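Local structure of discoidin-2 (Dictyostelium discoideum, 2VM9) at residues Ile76-Arg81 with Thr89-Arg94; Ile203-Val208 with Met217-Lys222; Ser223-Ile226 with Phe231-Thr234. The protein binds galactose and N-acetylgalactosamine as a trimeric lectin, and may take part in spore formation and in building the spore coat. All blocks are in the same frame, centred on the assembly; numbering follows the deposited sequence.

How the contacts relate
Contact 1 lies in the discoidin (F5/8 type C) domain. Contacts 2 and 3 lie in the H-type lectin domain, on the other side of the chain's centre. The centres of contacts 1 and 2 are 59 Å apart, and no atoms of the two come nearer than about 42 Å. Contacts 2 and 3 adjoin, with centres 14 Å apart. They share strand 216-224: contact 2 packs it across the sandwich, and contact 3 pairs it within its own sheet. Ile203 CG2 reaches Leu233 CD2 at 3.8 Å, which joins the two. Contact 2 holds the carbohydrate-binding Arg218; contact 1 includes Arg81 of a predicted cell attachment motif and is remote from the sugar site.

Contact 1: residues Ile76-Arg81 with Thr89-Arg94. With PO4 (phosphate ion), chain G.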
ATOM      1  N   ILE A  76     -12.062  -7.407 -18.027  1.00  6.35           N
ATOM      2  CA  ILE A  76     -11.557  -6.321 -18.872  1.00  6.69           C
ATOM      3  C   ILE A  76     -12.634  -6.023 -19.908  1.00  6.24           C
ATOM      4  O   ILE A  76     -13.312  -6.946 -20.395  1.00  7.14           O
ATOM      5  CB  ILE A  76     -10.236  -6.730 -19.570  1.00  7.38           C
ATOM      6  CG1 ILE A  76      -9.679  -5.577 -20.427  1.00  6.27           C
ATOM      7  CG2 ILE A  76     -10.426  -8.022 -20.430  1.00  7.46           C
ATOM      8  CD1 ILE A  76      -8.311  -5.898 -20.984  1.00  9.04           C
ATOM      9  N   SER A  77     -12.791  -4.747 -20.263  1.00  5.24           N
ATOM     10  CA  SER A  77     -13.682  -4.366 -21.337  1.00  5.18           C
ATOM     11  C   SER A  77     -12.868  -3.576 -22.353  1.00  5.44           C
ATOM     12  O   SER A  77     -12.072  -2.734 -21.955  1.00  4.89           O
ATOM     13  CB  SER A  77     -14.791  -3.469 -20.830  1.00  6.30           C
ATOM     14  OG  SER A  77     -15.688  -4.251 -20.055  1.00  7.40           O
ATOM     15  N   THR A  78     -13.070  -3.854 -23.632  1.00  4.67           N
ATOM     16  CA  THR A  78     -12.440  -3.061 -24.703  1.00  4.93           C
ATOM     17  C   THR A  78     -13.494  -2.536 -25.671  1.00  4.88           C
ATOM     18  O   THR A  78     -14.594  -3.080 -25.802  1.00  5.70           O
ATOM     19  CB  THR A  78     -11.345  -3.846 -25.492  1.00  6.02           C
ATOM     20  OG1 THR A  78     -11.957  -4.880 -26.274  1.00  6.32           O
ATOM     21  CG2 THR A  78     -10.303  -4.466 -24.517  1.00  6.95           C
ATOM     22  N   GLN A  79     -13.104  -1.487 -26.380  1.00  4.69           N
ATOM     23  CA  GLN A  79     -13.964  -0.778 -27.275  1.00  5.30           C
ATOM     24  C   GLN A  79     -13.043  -0.241 -28.366  1.00  4.53           C
ATOM     25  O   GLN A  79     -11.829  -0.066 -28.171  1.00  4.67           O
ATOM     26  CB  GLN A  79     -14.601   0.333 -26.447  1.00  6.01           C
ATOM     27  CG  GLN A  79     -15.687   1.113 -27.036  1.00  8.95           C
ATOM     28  CD  GLN A  79     -16.208   2.100 -25.991  1.00  9.33           C
ATOM     29  OE1 GLN A  79     -15.422   2.647 -25.203  1.00  8.40           O
ATOM     30  NE2 GLN A  79     -17.514   2.336 -25.980  1.00 10.08           N
ATOM     31  N   GLY A  80     -13.611   0.025 -29.527  1.00  5.13           N
ATOM     32  CA  GLY A  80     -12.830   0.664 -30.559  1.00  3.92           C
ATOM     33  C   GLY A  80     -12.726   2.176 -30.334  1.00  4.61           C
ATOM     34  O   GLY A  80     -13.018   2.720 -29.243  1.00  5.06           O
ATOM     35  N   ARG A  81     -12.279   2.834 -31.381  1.00  3.95           N
ATOM     36  CA  ARG A  81     -12.075   4.284 -31.365  1.00  4.01           C
ATOM     37  C   ARG A  81     -13.378   5.019 -31.620  1.00  5.14           C
ATOM     38  O   ARG A  81     -14.110   4.687 -32.566  1.00  5.28           O
ATOM     39  CB  ARG A  81     -11.032   4.660 -32.431  1.00  4.22           C
ATOM     40  CG  ARG A  81     -10.831   6.150 -32.581  1.00  3.73           C
ATOM     41  CD  ARG A  81      -9.596   6.483 -33.439  1.00  3.67           C
ATOM     42  NE  ARG A  81      -9.555   7.924 -33.624  1.00  3.41           N
ATOM     43  CZ  ARG A  81      -8.627   8.584 -34.298  1.00  5.38           C
ATOM     44  NH1 ARG A  81      -7.608   7.923 -34.858  1.00  6.18           N
ATOM     45  NH2 ARG A  81      -8.717   9.919 -34.394  1.00  3.91           N
ATOM     46  N   THR A  89      -9.250  -5.973 -33.089  1.00  4.16           N
ATOM     47  CA  THR A  89     -10.148  -7.099 -33.321  1.00  5.44           C
ATOM     48  C   THR A  89      -9.774  -8.337 -32.493  1.00  4.92           C
ATOM     49  O   THR A  89     -10.602  -9.236 -32.304  1.00  5.73           O
ATOM     50  CB  THR A  89     -10.178  -7.477 -34.819  1.00  5.03           C
ATOM     51  OG1 THR A  89      -8.819  -7.643 -35.266  1.00  5.46           O
ATOM     52  CG2 THR A  89     -10.879  -6.400 -35.648  1.00  5.29           C
ATOM     53  N   SER A  90      -8.527  -8.421 -32.018  1.00  5.40           N
ATOM     54  CA  SER A  90      -8.139  -9.497 -31.106  1.00  5.43           C
ATOM     55  C   SER A  90      -6.911  -9.066 -30.334  1.00  5.69           C
ATOM     56  O   SER A  90      -6.138  -8.235 -30.820  1.00  5.38           O
ATOM     57  CB  SER A  90      -7.862 -10.824 -31.848  1.00  6.02           C
ATOM     58  OG  SER A  90      -6.608 -10.844 -32.545  1.00  7.32           O
ATOM     59  N   TYR A  91      -6.743  -9.637 -29.151  1.00  5.78           N
ATOM     60  CA  TYR A  91      -5.556  -9.325 -28.360  1.00  6.04           C
ATOM     61  C   TYR A  91      -5.199 -10.468 -27.411  1.00  5.84           C
ATOM     62  O   TYR A  91      -6.002 -11.391 -27.176  1.00  6.57           O
ATOM     63  CB  TYR A  91      -5.781  -8.020 -27.565  1.00  5.69           C
ATOM     64  CG  TYR A  91      -6.942  -8.080 -26.575  1.00  5.18           C
ATOM     65  CD1 TYR A  91      -6.748  -8.567 -25.272  1.00  6.31           C
ATOM     66  CD2 TYR A  91      -8.215  -7.614 -26.924  1.00  6.94           C
ATOM     67  CE1 TYR A  91      -7.814  -8.626 -24.355  1.00  6.25           C
ATOM     68  CE2 TYR A  91      -9.284  -7.653 -25.999  1.00  5.62           C
ATOM     69  CZ  TYR A  91      -9.061  -8.163 -24.731  1.00  5.79           C
ATOM     70  OH  TYR A  91     -10.084  -8.184 -23.820  1.00  8.80           O
ATOM     71  N   LYS A  92      -3.978 -10.389 -26.894  1.00  6.06           N
ATOM     72  CA  LYS A  92      -3.497 -11.241 -25.806  1.00  7.20           C
ATOM     73  C   LYS A  92      -3.322 -10.383 -24.553  1.00  7.22           C
ATOM     74  O   LYS A  92      -3.275  -9.139 -24.619  1.00  6.63           O
ATOM     75  CB  LYS A  92      -2.144 -11.873 -26.171  1.00  7.17           C
ATOM     76  CG  LYS A  92      -2.219 -12.918 -27.314  1.00  9.19           C
ATOM     77  CD  LYS A  92      -0.814 -13.398 -27.685  1.00 11.41           C
ATOM     78  CE  LYS A  92      -0.910 -14.346 -28.873  1.00 17.94           C
ATOM     79  NZ  LYS A  92       0.382 -15.074 -29.115  1.00 20.63           N
ATOM     80  N   LEU A  93      -3.240 -11.054 -23.411  1.00  7.26           N
ATOM     81  CA  LEU A  93      -3.016 -10.372 -22.139  1.00  7.67           C
ATOM     82  C   LEU A  93      -1.818 -11.004 -21.465  1.00  8.03           C
ATOM     83  O   LEU A  93      -1.617 -12.224 -21.545  1.00  7.73           O
ATOM     84  CB  LEU A  93      -4.230 -10.490 -21.211  1.00  7.79           C
ATOM     85  CG  LEU A  93      -5.498  -9.724 -21.563  1.00  7.71           C
ATOM     86  CD1 LEU A  93      -6.632 -10.227 -20.629  1.00  8.75           C
ATOM     87  CD2 LEU A  93      -5.278  -8.174 -21.456  1.00  7.09           C
ATOM     88  N   ARG A  94      -1.027 -10.152 -20.822  0.50  8.13           N
ATOM     89  CA  ARG A  94       0.097 -10.581 -20.006  0.50  8.20           C
ATOM     90  C   ARG A  94      -0.069  -9.934 -18.643  0.50  8.15           C
ATOM     91  O   ARG A  94      -0.684  -8.865 -18.516  0.50  7.68           O
ATOM     92  CB  ARG A  94       1.419 -10.098 -20.615  0.50  8.24           C
ATOM     93  CG  ARG A  94       1.554 -10.315 -22.105  0.50  9.79           C
ATOM     94  CD  ARG A  94       2.991 -10.068 -22.540  0.50  8.97           C
ATOM     95  NE  ARG A  94       3.877 -11.120 -22.046  0.50 11.47           N
ATOM     96  CZ  ARG A  94       4.998 -10.924 -21.359  0.50 12.05           C
ATOM     97  NH1 ARG A  94       5.438  -9.691 -21.068  0.50 13.11           N
ATOM     98  NH2 ARG A  94       5.698 -11.978 -20.987  0.50 13.07           N
TER
HETATM   99  P   PO4 G 507      -6.404  11.416 -36.728  0.60 11.32           P
HETATM  100  O1  PO4 G 507      -6.364  10.800 -38.117  0.60 17.08           O
HETATM  101  O2  PO4 G 507      -6.301  10.402 -35.731  0.60  6.91           O
HETATM  102  O3  PO4 G 507      -7.714  12.166 -36.608  0.60 18.20           O
HETATM  103  O4  PO4 G 507      -5.313  12.454 -36.635  0.60 18.75           O
HETATM  104  O   HOH W   1     -12.430  -7.210 -24.853  1.00  7.04           O
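Tyr91 is the first residue of Thr89-Arg94 to meet the facing strand, touching Ile76 and Thr78. A chi1 of 61° stands the ring up from its strand, so that the hydroxyl end crosses the gap between the two sheets. CE2 packs on Thr78 CG2 at 3.7 Å. The methyl meets the ring obliquely. The hydroxyl goes further and lies 3.4 Å from Ile76 CG2. A water in the plane of the ring links Tyr91 OH, at 2.7 Å, to Thr78 OG1, at 2.8 Å. The water donates to Thr78 OG1, which is also hydrogen-bonded to Asn114.

Leu93 comes next on the same side of its strand. Its CD2 touches Ile76 CD1 at 3.8 Å, and the two side chains lie alongside, running opposite ways. Ile76 holds CG1 anti to the backbone N (chi1 -178°), and CD1 reaches Leu93 from there.

The strands belong to the two facing sheets of the discoidin-domain beta-sandwich, with axes 9.8 Å apart at closest approach. Ile136, Ile123 and Phe125 add to the surrounding core. Beyond the strand, Arg81 NH1 and NH2 both donate to O2 of a phosphate ion, probably from the crystallisation liquor, at the guanidinium edge. His28 also binds this ion, and Asp83 pairs with Arg81 NE. No direct hydrogen bond joins the segments. Apolar packing therefore makes the contact, and one water bridges the two hydroxyls across it.

Contact 2: residues Ile203-Val208 with Met217-Lys222; sequences IGCKKV and MRWEGK
Cys205 and Trp219 make a sulfur-aromatic contact between the two strands. Cys205 SG lies over the face of the indole, 4.2 Å from the centroid of the Trp219 six-membered ring and 28° off its normal. A chi1 of -175° carries the sulfur to this place over the ring. It also accepts a weak hydrogen bond from Lys207 N.

Apolar contacts continue along the indole. Cys205 CB touches Trp219 CH2 at 3.5 Å. At the pyrrole end, Val208 CG2 sits above the ring plane, near the border of the ring, 3.6 Å from Trp219 NE1. The Val208 and Trp219 side chains cross at about a right angle. Met217 CE makes a looser contact with Val208 CG1, at 4.4 Å.

The strands lie in the two facing sheets of the lectin domain sandwich, with axes 8.1 Å apart at closest approach. Both sheets run on into neighbouring subunits of the trimer. Trp219 also packs on Val208 of the second subunit, and Val208 on Trp219 of the third. Arg218, a carbohydrate-binding residue, forms a salt bridge with Asp213.

Packing against backbone closes the other end. Ile203 CD1 lies 3.5 Å from Gly221 O and 3.8 Å from Lys222 N. Gly221 has no side chain, and the isoleucine comes directly against its main chain. Ile203 also packs on Tyr250 and Leu233.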
ATOM      1  N   ILE A 203      -3.931  -8.886  22.875  1.00  7.35           N
ATOM      2  CA  ILE A 203      -2.913  -9.105  23.911  1.00  6.74           C
ATOM      3  C   ILE A 203      -2.601 -10.595  24.095  1.00  6.90           C
ATOM      4  O   ILE A 203      -3.416 -11.450  23.758  1.00  6.94           O
ATOM      5  CB  ILE A 203      -3.332  -8.455  25.297  1.00  6.59           C
ATOM      6  CG1 ILE A 203      -4.576  -9.127  25.910  1.00  6.67           C
ATOM      7  CG2 ILE A 203      -3.550  -6.929  25.145  1.00  7.07           C
ATOM      8  CD1 ILE A 203      -5.010  -8.590  27.319  1.00  5.74           C
ATOM      9  N   GLY A 204      -1.418 -10.884  24.620  1.00  5.70           N
ATOM     10  CA  GLY A 204      -1.020 -12.262  24.863  1.00  5.68           C
ATOM     11  C   GLY A 204      -0.054 -12.301  26.018  1.00  5.83           C
ATOM     12  O   GLY A 204       0.877 -11.496  26.086  1.00  5.85           O
ATOM     13  N   CYS A 205      -0.235 -13.267  26.908  1.00  5.75           N
ATOM     14  CA  CYS A 205       0.593 -13.301  28.122  1.00  5.44           C
ATOM     15  C   CYS A 205       1.984 -13.892  27.810  1.00  5.38           C
ATOM     16  O   CYS A 205       2.102 -14.890  27.075  1.00  6.57           O
ATOM     17  CB  CYS A 205      -0.107 -14.097  29.202  1.00  5.88           C
ATOM     18  SG  CYS A 205       0.786 -14.059  30.801  1.00  7.36           S
ATOM     19  N   LYS A 206       3.023 -13.253  28.352  1.00  4.65           N
ATOM     20  CA  LYS A 206       4.387 -13.784  28.249  1.00  4.79           C
ATOM     21  C   LYS A 206       5.112 -13.939  29.577  1.00  5.19           C
ATOM     22  O   LYS A 206       6.305 -14.254  29.611  1.00  5.74           O
ATOM     23  CB  LYS A 206       5.231 -12.978  27.250  1.00  5.67           C
ATOM     24  CG  LYS A 206       5.485 -11.534  27.660  1.00  5.99           C
ATOM     25  CD  LYS A 206       6.457 -10.891  26.650  1.00 10.16           C
ATOM     26  CE  LYS A 206       6.784  -9.485  27.049  1.00 11.02           C
ATOM     27  NZ  LYS A 206       7.580  -8.689  26.006  1.00 11.69           N
ATOM     28  N   LYS A 207       4.396 -13.731  30.676  1.00  5.20           N
ATOM     29  CA  LYS A 207       4.984 -13.985  31.989  1.00  5.24           C
ATOM     30  C   LYS A 207       3.891 -14.194  33.000  1.00  5.32           C
ATOM     31  O   LYS A 207       2.977 -13.364  33.095  1.00  4.92           O
ATOM     32  CB  LYS A 207       5.872 -12.816  32.459  1.00  5.22           C
ATOM     33  CG  LYS A 207       6.369 -13.031  33.908  1.00  6.74           C
ATOM     34  CD  LYS A 207       7.011 -11.741  34.418  1.00  9.83           C
ATOM     35  CE  LYS A 207       7.594 -11.941  35.773  1.00 11.92           C
ATOM     36  NZ  LYS A 207       8.195 -10.661  36.298  1.00 12.22           N
ATOM     37  N   VAL A 208       3.995 -15.300  33.739  1.00  5.19           N
ATOM     38  CA  VAL A 208       3.143 -15.536  34.898  1.00  5.39           C
ATOM     39  C   VAL A 208       4.026 -15.733  36.117  1.00  6.11           C
ATOM     40  O   VAL A 208       4.926 -16.565  36.096  1.00  5.35           O
ATOM     41  CB  VAL A 208       2.261 -16.773  34.698  1.00  5.24           C
ATOM     42  CG1 VAL A 208       1.607 -17.171  36.060  1.00  4.66           C
ATOM     43  CG2 VAL A 208       1.223 -16.517  33.613  1.00  5.56           C
ATOM     44  N   MET A 217      -5.526 -21.824  39.549  1.00  4.68           N
ATOM     45  CA  MET A 217      -4.873 -20.628  38.966  1.00  5.00           C
ATOM     46  C   MET A 217      -5.949 -19.767  38.339  1.00  5.26           C
ATOM     47  O   MET A 217      -6.776 -20.269  37.579  1.00  5.50           O
ATOM     48  CB  MET A 217      -3.874 -21.033  37.884  1.00  3.93           C
ATOM     49  CG  MET A 217      -3.143 -19.838  37.218  1.00  4.94           C
ATOM     50  SD  MET A 217      -2.268 -18.850  38.438  1.00  6.16           S
ATOM     51  CE  MET A 217      -0.761 -19.832  38.657  1.00  6.22           C
ATOM     52  N   ARG A 218      -5.910 -18.463  38.627  1.00  5.46           N
ATOM     53  CA  ARG A 218      -6.893 -17.514  38.091  1.00  5.35           C
ATOM     54  C   ARG A 218      -6.141 -16.232  37.743  1.00  5.50           C
ATOM     55  O   ARG A 218      -5.620 -15.535  38.625  1.00  6.10           O
ATOM     56  CB  ARG A 218      -7.989 -17.193  39.126  1.00  5.93           C
ATOM     57  CG  ARG A 218      -8.779 -18.406  39.670  1.00  5.24           C
ATOM     58  CD  ARG A 218      -9.796 -17.932  40.694  1.00  7.01           C
ATOM     59  NE  ARG A 218     -10.497 -19.063  41.288  1.00  7.52           N
ATOM     60  CZ  ARG A 218     -10.177 -19.599  42.458  1.00  7.72           C
ATOM     61  NH1 ARG A 218      -9.174 -19.111  43.178  1.00  6.02           N
ATOM     62  NH2 ARG A 218     -10.929 -20.594  42.938  1.00  9.04           N
ATOM     63  N   TRP A 219      -6.014 -15.960  36.457  1.00  6.16           N
ATOM     64  CA  TRP A 219      -5.506 -14.669  36.040  1.00  5.84           C
ATOM     65  C   TRP A 219      -6.156 -14.282  34.717  1.00  5.93           C
ATOM     66  O   TRP A 219      -6.538 -15.137  33.922  1.00  4.90           O
ATOM     67  CB  TRP A 219      -3.976 -14.629  35.968  1.00  6.38           C
ATOM     68  CG  TRP A 219      -3.317 -15.612  35.036  1.00  4.90           C
ATOM     69  CD1 TRP A 219      -2.666 -16.780  35.379  1.00  4.89           C
ATOM     70  CD2 TRP A 219      -3.181 -15.485  33.626  1.00  5.47           C
ATOM     71  NE1 TRP A 219      -2.168 -17.401  34.255  1.00  8.55           N
ATOM     72  CE2 TRP A 219      -2.463 -16.621  33.165  1.00  8.47           C
ATOM     73  CE3 TRP A 219      -3.581 -14.504  32.701  1.00  4.80           C
ATOM     74  CZ2 TRP A 219      -2.159 -16.826  31.810  1.00  9.47           C
ATOM     75  CZ3 TRP A 219      -3.271 -14.704  31.328  1.00  7.63           C
ATOM     76  CH2 TRP A 219      -2.568 -15.855  30.910  1.00  7.47           C
ATOM     77  N   GLU A 220      -6.284 -12.990  34.487  1.00  6.85           N
ATOM     78  CA  GLU A 220      -6.839 -12.543  33.207  1.00  6.91           C
ATOM     79  C   GLU A 220      -6.272 -11.143  32.916  1.00  7.19           C
ATOM     80  O   GLU A 220      -5.977 -10.384  33.844  1.00  6.46           O
ATOM     81  CB  GLU A 220      -8.374 -12.524  33.249  1.00  7.15           C
ATOM     82  CG  GLU A 220      -9.050 -12.053  31.950  1.00  8.27           C
ATOM     83  CD  GLU A 220     -10.556 -12.257  31.914  1.00 10.62           C
ATOM     84  OE1 GLU A 220     -11.166 -12.562  32.970  1.00 12.13           O
ATOM     85  OE2 GLU A 220     -11.126 -12.138  30.792  1.00 14.34           O
ATOM     86  N   GLY A 221      -6.153 -10.822  31.636  1.00  5.95           N
ATOM     87  CA  GLY A 221      -5.866  -9.455  31.206  1.00  6.19           C
ATOM     88  C   GLY A 221      -6.941  -9.073  30.206  1.00  7.67           C
ATOM     89  O   GLY A 221      -7.430  -9.934  29.438  1.00  5.72           O
ATOM     90  N   LYS A 222      -7.315  -7.788  30.224  1.00  7.70           N
ATOM     91  CA  LYS A 222      -8.245  -7.221  29.253  1.00 10.05           C
ATOM     92  C   LYS A 222      -7.680  -5.865  28.824  1.00 10.59           C
ATOM     93  O   LYS A 222      -7.196  -5.089  29.665  1.00 10.58           O
ATOM     94  CB  LYS A 222      -9.618  -6.965  29.884  1.00 10.91           C
ATOM     95  CG  LYS A 222     -10.448  -8.190  30.144  1.00 15.38           C
ATOM     96  CD  LYS A 222     -11.809  -7.803  30.740  1.00 18.47           C
ATOM     97  CE  LYS A 222     -12.554  -9.076  31.155  1.00 24.57           C
ATOM     98  NZ  LYS A 222     -13.869  -8.752  31.790  1.00 27.19           N
TER

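Contact 3: residues Ser223-Ile226 with Phe231-Thr234; sequences SENI and FDLT
Ser223-Ile226 and Phe231-Thr234 pair as antiparallel strands near the turn of a beta hairpin, part of one sheet of the H-type lectin domain. Glu224 and Asp232 form a hydrogen-bonded pair. Glu224 N donates to Asp232 O at 2.8 Å. Asp232 N returns the bond to Glu224 O, also at 2.8 Å. Ser223 and Leu233 are the adjoining non-hydrogen-bonded pair. Ser223 CA adds a CA-H...O contact to Asp232 O. The strand pairing gives way to the turn at Asn225, whose phi and psi are both positive.

Side chains of the two strands meet on both faces of the hairpin. On the face with Ser223, the chi1 of 71° at Phe231 swings its ring toward the partner strand and brings CD1 within 3.7 Å of Ser223 CB. Ile226 CG1 packs on Phe231 CB at 3.8 Å, near the turn. The Phe231 ring also meets Tyr250 edge-to-face, and Ile226 and Phe231 both rest on Val201. Ser223 OG is hydrogen-bonded to Val201 O. This face is thus turned to the opposite sheet.

Polar bonds link the two segments on the face with Glu224 and Asp232. Asn225 ND2 donates to Asp232 OD2 at 2.9 Å. Asp232 OD2 accepts through its anti lone pair, the one pointing away from OD1, and lies close to the Asn225 amide plane. The amide and carboxylate planes stand 90° apart. Asp232 OD1 is bonded to His188, and the carboxylate is thereby held at both oxygens. The Glu224 side chain, extended beyond CG, slants across to Thr234 on the neighbouring strand. There Thr234 OG1 donates to Glu224 OE1 at 2.6 Å, approaching from 40° out of the carboxylate plane.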
ATOM      1  N   SER A 223      -7.753  -5.590  27.526  1.00 10.78           N
ATOM      2  CA  SER A 223      -7.511  -4.234  27.034  1.00 10.46           C
ATOM      3  C   SER A 223      -8.860  -3.501  27.021  1.00 11.15           C
ATOM      4  O   SER A 223      -9.859  -4.028  26.517  1.00 10.90           O
ATOM      5  CB  SER A 223      -6.879  -4.270  25.649  1.00 10.86           C
ATOM      6  OG  SER A 223      -7.734  -4.933  24.741  1.00 11.26           O
ATOM      7  N   GLU A 224      -8.888  -2.300  27.601  1.00 10.99           N
ATOM      8  CA  GLU A 224     -10.150  -1.562  27.754  1.00 12.04           C
ATOM      9  C   GLU A 224      -9.857  -0.088  27.536  1.00 11.92           C
ATOM     10  O   GLU A 224      -8.690   0.315  27.528  1.00 10.26           O
ATOM     11  CB  GLU A 224     -10.700  -1.694  29.186  1.00 13.05           C
ATOM     12  CG  GLU A 224     -10.768  -3.062  29.736  1.00 17.96           C
ATOM     13  CD  GLU A 224     -11.515  -3.080  31.061  1.00 24.09           C
ATOM     14  OE1 GLU A 224     -11.041  -2.475  32.042  1.00 24.66           O
ATOM     15  OE2 GLU A 224     -12.600  -3.683  31.079  1.00 29.23           O
ATOM     16  N   ASN A 225     -10.925   0.714  27.435  1.00 11.95           N
ATOM     17  CA  ASN A 225     -10.778   2.169  27.324  1.00 12.51           C
ATOM     18  C   ASN A 225      -9.764   2.556  26.247  1.00 12.32           C
ATOM     19  O   ASN A 225      -8.897   3.403  26.460  1.00 11.95           O
ATOM     20  CB  ASN A 225     -10.389   2.764  28.680  1.00 12.69           C
ATOM     21  CG  ASN A 225     -11.398   2.423  29.766  1.00 15.93           C
ATOM     22  OD1 ASN A 225     -12.607   2.420  29.519  1.00 19.16           O
ATOM     23  ND2 ASN A 225     -10.912   2.112  30.956  1.00 18.62           N
ATOM     24  N   ILE A 226      -9.879   1.903  25.090  1.00 12.69           N
ATOM     25  CA  ILE A 226      -8.954   2.124  23.985  1.00 12.57           C
ATOM     26  C   ILE A 226      -9.311   3.468  23.353  1.00 13.00           C
ATOM     27  O   ILE A 226     -10.466   3.737  23.081  1.00 13.60           O
ATOM     28  CB  ILE A 226      -9.035   1.014  22.929  1.00 12.36           C
ATOM     29  CG1 ILE A 226      -8.764  -0.362  23.569  1.00 12.24           C
ATOM     30  CG2 ILE A 226      -8.047   1.295  21.790  1.00 13.16           C
ATOM     31  CD1 ILE A 226      -9.268  -1.579  22.742  1.00 12.89           C
ATOM     32  N   PHE A 231      -4.458   2.831  25.799  1.00 11.37           N
ATOM     33  CA  PHE A 231      -5.521   1.986  26.327  1.00 10.35           C
ATOM     34  C   PHE A 231      -5.171   1.596  27.749  1.00 10.03           C
ATOM     35  O   PHE A 231      -4.077   1.897  28.230  1.00 10.59           O
ATOM     36  CB  PHE A 231      -5.693   0.739  25.439  1.00 10.47           C
ATOM     37  CG  PHE A 231      -4.551  -0.260  25.544  1.00 10.06           C
ATOM     38  CD1 PHE A 231      -4.681  -1.394  26.341  1.00 11.09           C
ATOM     39  CD2 PHE A 231      -3.352  -0.056  24.850  1.00 10.70           C
ATOM     40  CE1 PHE A 231      -3.650  -2.316  26.434  1.00 10.03           C
ATOM     41  CE2 PHE A 231      -2.297  -0.979  24.954  1.00 11.58           C
ATOM     42  CZ  PHE A 231      -2.452  -2.109  25.757  1.00 12.10           C
ATOM     43  N   ASP A 232      -6.101   0.934  28.422  1.00  9.17           N
ATOM     44  CA  ASP A 232      -5.812   0.415  29.761  1.00  9.18           C
ATOM     45  C   ASP A 232      -5.703  -1.101  29.695  1.00  8.80           C
ATOM     46  O   ASP A 232      -6.594  -1.762  29.153  1.00  9.65           O
ATOM     47  CB  ASP A 232      -6.968   0.753  30.731  1.00  9.35           C
ATOM     48  CG  ASP A 232      -7.030   2.219  31.102  1.00 10.69           C
ATOM     49  OD1 ASP A 232      -5.985   2.882  31.160  1.00 11.89           O
ATOM     50  OD2 ASP A 232      -8.146   2.674  31.397  1.00 11.45           O
ATOM     51  N   LEU A 233      -4.624  -1.635  30.248  1.00  8.74           N
ATOM     52  CA  LEU A 233      -4.526  -3.090  30.459  1.00  8.19           C
ATOM     53  C   LEU A 233      -5.029  -3.323  31.875  1.00  7.77           C
ATOM     54  O   LEU A 233      -4.394  -2.886  32.846  1.00  7.63           O
ATOM     55  CB  LEU A 233      -3.089  -3.554  30.324  1.00  9.13           C
ATOM     56  CG  LEU A 233      -2.862  -5.066  30.055  1.00 11.77           C
ATOM     57  CD1 LEU A 233      -3.769  -5.947  30.891  1.00 10.82           C
ATOM     58  CD2 LEU A 233      -3.027  -5.410  28.600  1.00 13.14           C
ATOM     59  N   THR A 234      -6.198  -3.948  31.985  1.00  7.19           N
ATOM     60  CA  THR A 234      -6.736  -4.262  33.280  1.00  7.19           C
ATOM     61  C   THR A 234      -6.267  -5.686  33.608  1.00  7.22           C
ATOM     62  O   THR A 234      -6.572  -6.613  32.852  1.00  7.16           O
ATOM     63  CB  THR A 234      -8.266  -4.159  33.279  1.00  8.32           C
ATOM     64  OG1 THR A 234      -8.649  -2.806  32.945  1.00  9.34           O
ATOM     65  CG2 THR A 234      -8.808  -4.528  34.665  1.00  8.80           C
TER